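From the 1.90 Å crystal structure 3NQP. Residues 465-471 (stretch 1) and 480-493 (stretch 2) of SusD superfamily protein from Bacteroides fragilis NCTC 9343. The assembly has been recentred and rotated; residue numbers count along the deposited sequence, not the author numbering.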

# COMPACT_ATOMS: atom_id res chain seq x y z
N GLY A 465 13.73 -12.87 -14.80
CA GLY A 465 13.19 -12.44 -16.07
C GLY A 465 12.51 -11.07 -16.07
O GLY A 465 12.79 -10.22 -15.24
N THR A 466 11.53 -10.89 -16.97
CA THR A 466 10.94 -9.56 -17.21
C THR A 466 9.96 -9.11 -16.11
O THR A 466 9.10 -9.89 -15.72
CB THR A 466 10.18 -9.59 -18.53
OG1 THR A 466 11.02 -10.20 -19.51
CG2 THR A 466 9.78 -8.19 -19.00
N PRO A 467 10.08 -7.86 -15.64
CA PRO A 467 9.06 -7.35 -14.72
C PRO A 467 7.65 -7.52 -15.26
O PRO A 467 7.38 -7.33 -16.49
CB PRO A 467 9.41 -5.88 -14.58
CG PRO A 467 10.90 -5.84 -14.75
CD PRO A 467 11.23 -6.94 -15.76
N LEU A 468 6.73 -7.88 -14.37
CA LEU A 468 5.37 -8.15 -14.84
C LEU A 468 4.64 -6.91 -15.40
O LEU A 468 3.70 -7.08 -16.14
CB LEU A 468 4.53 -8.81 -13.75
CG LEU A 468 4.80 -10.27 -13.44
CD1 LEU A 468 3.78 -10.77 -12.39
CD2 LEU A 468 4.89 -11.20 -14.72
N VAL A 469 5.08 -5.70 -15.04
CA VAL A 469 4.51 -4.47 -15.60
C VAL A 469 4.67 -4.46 -17.15
O VAL A 469 3.84 -3.88 -17.87
CB VAL A 469 5.16 -3.21 -15.00
CG1 VAL A 469 6.65 -3.17 -15.39
CG2 VAL A 469 4.45 -1.94 -15.44
N PHE A 470 5.70 -5.14 -17.67
CA PHE A 470 5.92 -5.25 -19.13
C PHE A 470 5.31 -6.47 -19.84
O PHE A 470 5.47 -6.63 -21.08
CB PHE A 470 7.43 -5.28 -19.42
CG PHE A 470 8.19 -4.03 -18.99
CD1 PHE A 470 7.79 -2.76 -19.40
CD2 PHE A 470 9.37 -4.15 -18.26
CE1 PHE A 470 8.55 -1.61 -19.05
CE2 PHE A 470 10.14 -3.01 -17.91
CZ PHE A 470 9.69 -1.73 -18.29
N CYS A 471 4.56 -7.30 -19.10
CA CYS A 471 4.01 -8.54 -19.65
C CYS A 471 2.49 -8.47 -19.66
O CYS A 471 1.86 -7.96 -18.72
CB CYS A 471 4.45 -9.75 -18.81
SG CYS A 471 6.25 -9.90 -18.60
N ALA A 480 -2.77 -7.24 -22.79
CA ALA A 480 -1.71 -6.32 -23.24
C ALA A 480 -0.94 -5.80 -22.04
O ALA A 480 -1.53 -5.55 -21.00
CB ALA A 480 -2.32 -5.12 -24.02
N PRO A 481 0.36 -5.57 -22.19
CA PRO A 481 1.15 -5.13 -21.05
C PRO A 481 0.74 -3.74 -20.61
O PRO A 481 0.34 -2.94 -21.46
CB PRO A 481 2.58 -5.11 -21.57
CG PRO A 481 2.50 -5.16 -23.04
CD PRO A 481 1.18 -5.75 -23.41
N ILE A 482 0.85 -3.47 -19.32
CA ILE A 482 0.54 -2.13 -18.80
C ILE A 482 1.53 -1.10 -19.35
O ILE A 482 1.10 -0.02 -19.74
CB ILE A 482 0.50 -2.17 -17.26
CG1 ILE A 482 -0.72 -3.00 -16.86
CG2 ILE A 482 0.41 -0.79 -16.64
CD1 ILE A 482 -0.74 -3.38 -15.36
N LEU A 483 2.83 -1.40 -19.36
CA LEU A 483 3.84 -0.64 -20.11
C LEU A 483 4.49 -1.45 -21.24
O LEU A 483 4.75 -2.63 -21.11
CB LEU A 483 4.99 -0.13 -19.20
CG LEU A 483 4.58 0.80 -18.04
CD1 LEU A 483 5.78 1.15 -17.14
CD2 LEU A 483 3.86 2.06 -18.58
N ASN A 484 4.80 -0.76 -22.32
CA ASN A 484 5.50 -1.31 -23.46
C ASN A 484 6.96 -1.15 -23.16
O ASN A 484 7.47 -0.04 -23.09
CB ASN A 484 5.09 -0.51 -24.71
CG ASN A 484 5.78 -0.97 -25.98
OD1 ASN A 484 6.94 -1.33 -25.99
ND2 ASN A 484 5.04 -0.94 -27.07
N LYS A 485 7.66 -2.27 -22.99
CA LYS A 485 9.05 -2.23 -22.62
C LYS A 485 9.97 -1.53 -23.65
O LYS A 485 11.01 -1.03 -23.29
CB LYS A 485 9.56 -3.64 -22.36
CG LYS A 485 10.95 -3.69 -21.72
CD LYS A 485 11.28 -5.10 -21.24
CE LYS A 485 12.53 -5.10 -20.36
NZ LYS A 485 13.68 -4.54 -21.12
N SER A 486 9.59 -1.52 -24.92
CA SER A 486 10.51 -0.97 -25.93
C SER A 486 10.40 0.57 -26.03
O SER A 486 11.38 1.21 -26.40
CB SER A 486 10.25 -1.57 -27.29
OG SER A 486 9.02 -1.07 -27.78
N THR A 487 9.26 1.14 -25.61
CA THR A 487 9.02 2.57 -25.72
C THR A 487 8.79 3.24 -24.37
O THR A 487 8.86 4.48 -24.32
CB THR A 487 7.80 2.86 -26.60
OG1 THR A 487 6.64 2.26 -26.01
CG2 THR A 487 7.97 2.32 -28.05
N GLU A 488 8.49 2.47 -23.31
CA GLU A 488 8.05 3.03 -22.02
C GLU A 488 8.87 2.58 -20.81
O GLU A 488 8.49 2.80 -19.67
CB GLU A 488 6.55 2.73 -21.79
CG GLU A 488 5.63 3.55 -22.67
CD GLU A 488 4.15 3.22 -22.49
OE1 GLU A 488 3.77 2.02 -22.48
OE2 GLU A 488 3.34 4.15 -22.41
N ALA A 489 10.04 2.01 -21.05
CA ALA A 489 10.93 1.56 -19.95
C ALA A 489 11.22 2.69 -18.93
O ALA A 489 11.34 2.45 -17.71
CB ALA A 489 12.26 0.96 -20.54
N HIS A 490 11.32 3.92 -19.43
CA HIS A 490 11.60 5.09 -18.57
C HIS A 490 10.43 5.38 -17.63
O HIS A 490 10.62 5.98 -16.58
CB HIS A 490 11.94 6.32 -19.41
CG HIS A 490 10.79 6.86 -20.21
ND1 HIS A 490 10.34 6.26 -21.36
CD2 HIS A 490 9.98 7.93 -20.00
CE1 HIS A 490 9.32 6.95 -21.85
NE2 HIS A 490 9.08 7.97 -21.04
N LYS A 491 9.22 4.91 -17.96
CA LYS A 491 8.04 5.18 -17.13
C LYS A 491 7.93 4.26 -15.90
O LYS A 491 6.94 4.37 -15.14
CB LYS A 491 6.75 5.07 -17.93
CG LYS A 491 6.54 6.13 -19.04
CD LYS A 491 5.16 6.00 -19.65
CE LYS A 491 4.88 6.99 -20.79
NZ LYS A 491 3.48 6.72 -21.33
N LEU A 492 8.91 3.37 -15.68
CA LEU A 492 8.98 2.66 -14.40
C LEU A 492 9.14 3.66 -13.24
O LEU A 492 8.63 3.41 -12.14
CB LEU A 492 10.14 1.65 -14.39
CG LEU A 492 10.14 0.46 -15.36
CD1 LEU A 492 11.48 -0.30 -15.25
CD2 LEU A 492 8.93 -0.46 -15.11
N LEU A 493 9.89 4.76 -13.51
CA LEU A 493 10.10 5.85 -12.59
C LEU A 493 9.27 7.06 -12.99
O LEU A 493 8.80 7.15 -14.11
CB LEU A 493 11.59 6.22 -12.45
CG LEU A 493 12.53 5.05 -12.10
CD1 LEU A 493 14.01 5.49 -12.08
CD2 LEU A 493 12.13 4.35 -10.80
O HOH W 1 6.43 -4.85 -22.83
O HOH W 2 1.29 -5.68 -17.41

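The clear backbone hydrogen bond between the stretches is Leu483 N to Val469 O at 3.1 Å, with an N-H...O angle of 176°, so the donor is aimed almost exactly at the acceptor. A second backbone approach lies beside it. Phe470 CA stands 3.5 Å from Leu483 O with an angle of 161° at the hydrogen, the geometry of a CA-H...O contact. Leu483 thus engages consecutive residues of the 468-470 3-10 segment through both its N and its O. Pro481 CB, whose CA-to-CB bond points toward stretch 1, lies 3.3 Å from Phe470 O.

Two waters extend this polar seam. Water 1 donates to Phe470 O (2.7 Å) and Leu483 O (3.3 Å) and accepts from Lys485 N (2.9 Å), tying three backbone groups that do not pair directly. Water 2 accepts from Ile482 N at 3.0 Å and lies 2.7 Å from Cys471 O.

Apolar packing centres on Phe470, which has the largest area covered by the opposing stretch, 143 Å² of the 499 Å² buried on both sides together. With chi1 at -62° (m), its ring lies along stretch 2. Lys485 CG sits 3.8 Å from the ring centroid and 7° off the normal, a CH-pi contact over the face; the aliphatic part of the lysine suits this place, while its extended chain leads the charged end away. Leu483 CB approaches Phe470 CD1 at 3.8 Å, and Leu492 CD2 reaches Phe470 CZ at 3.5 Å.

Val469 supplies the second apolar anchor. Its branched side chain, chi1 64° (p), places CG1 3.6 Å from Leu492 CD2 and CG2 3.8 Å from Leu483 CD1. Leu492 CD2 therefore touches both Val469 and Phe470.

Within stretch 2, Asn484 N donates to Glu488 OE1 (3.0 Å), bracing the turn that carries Lys485.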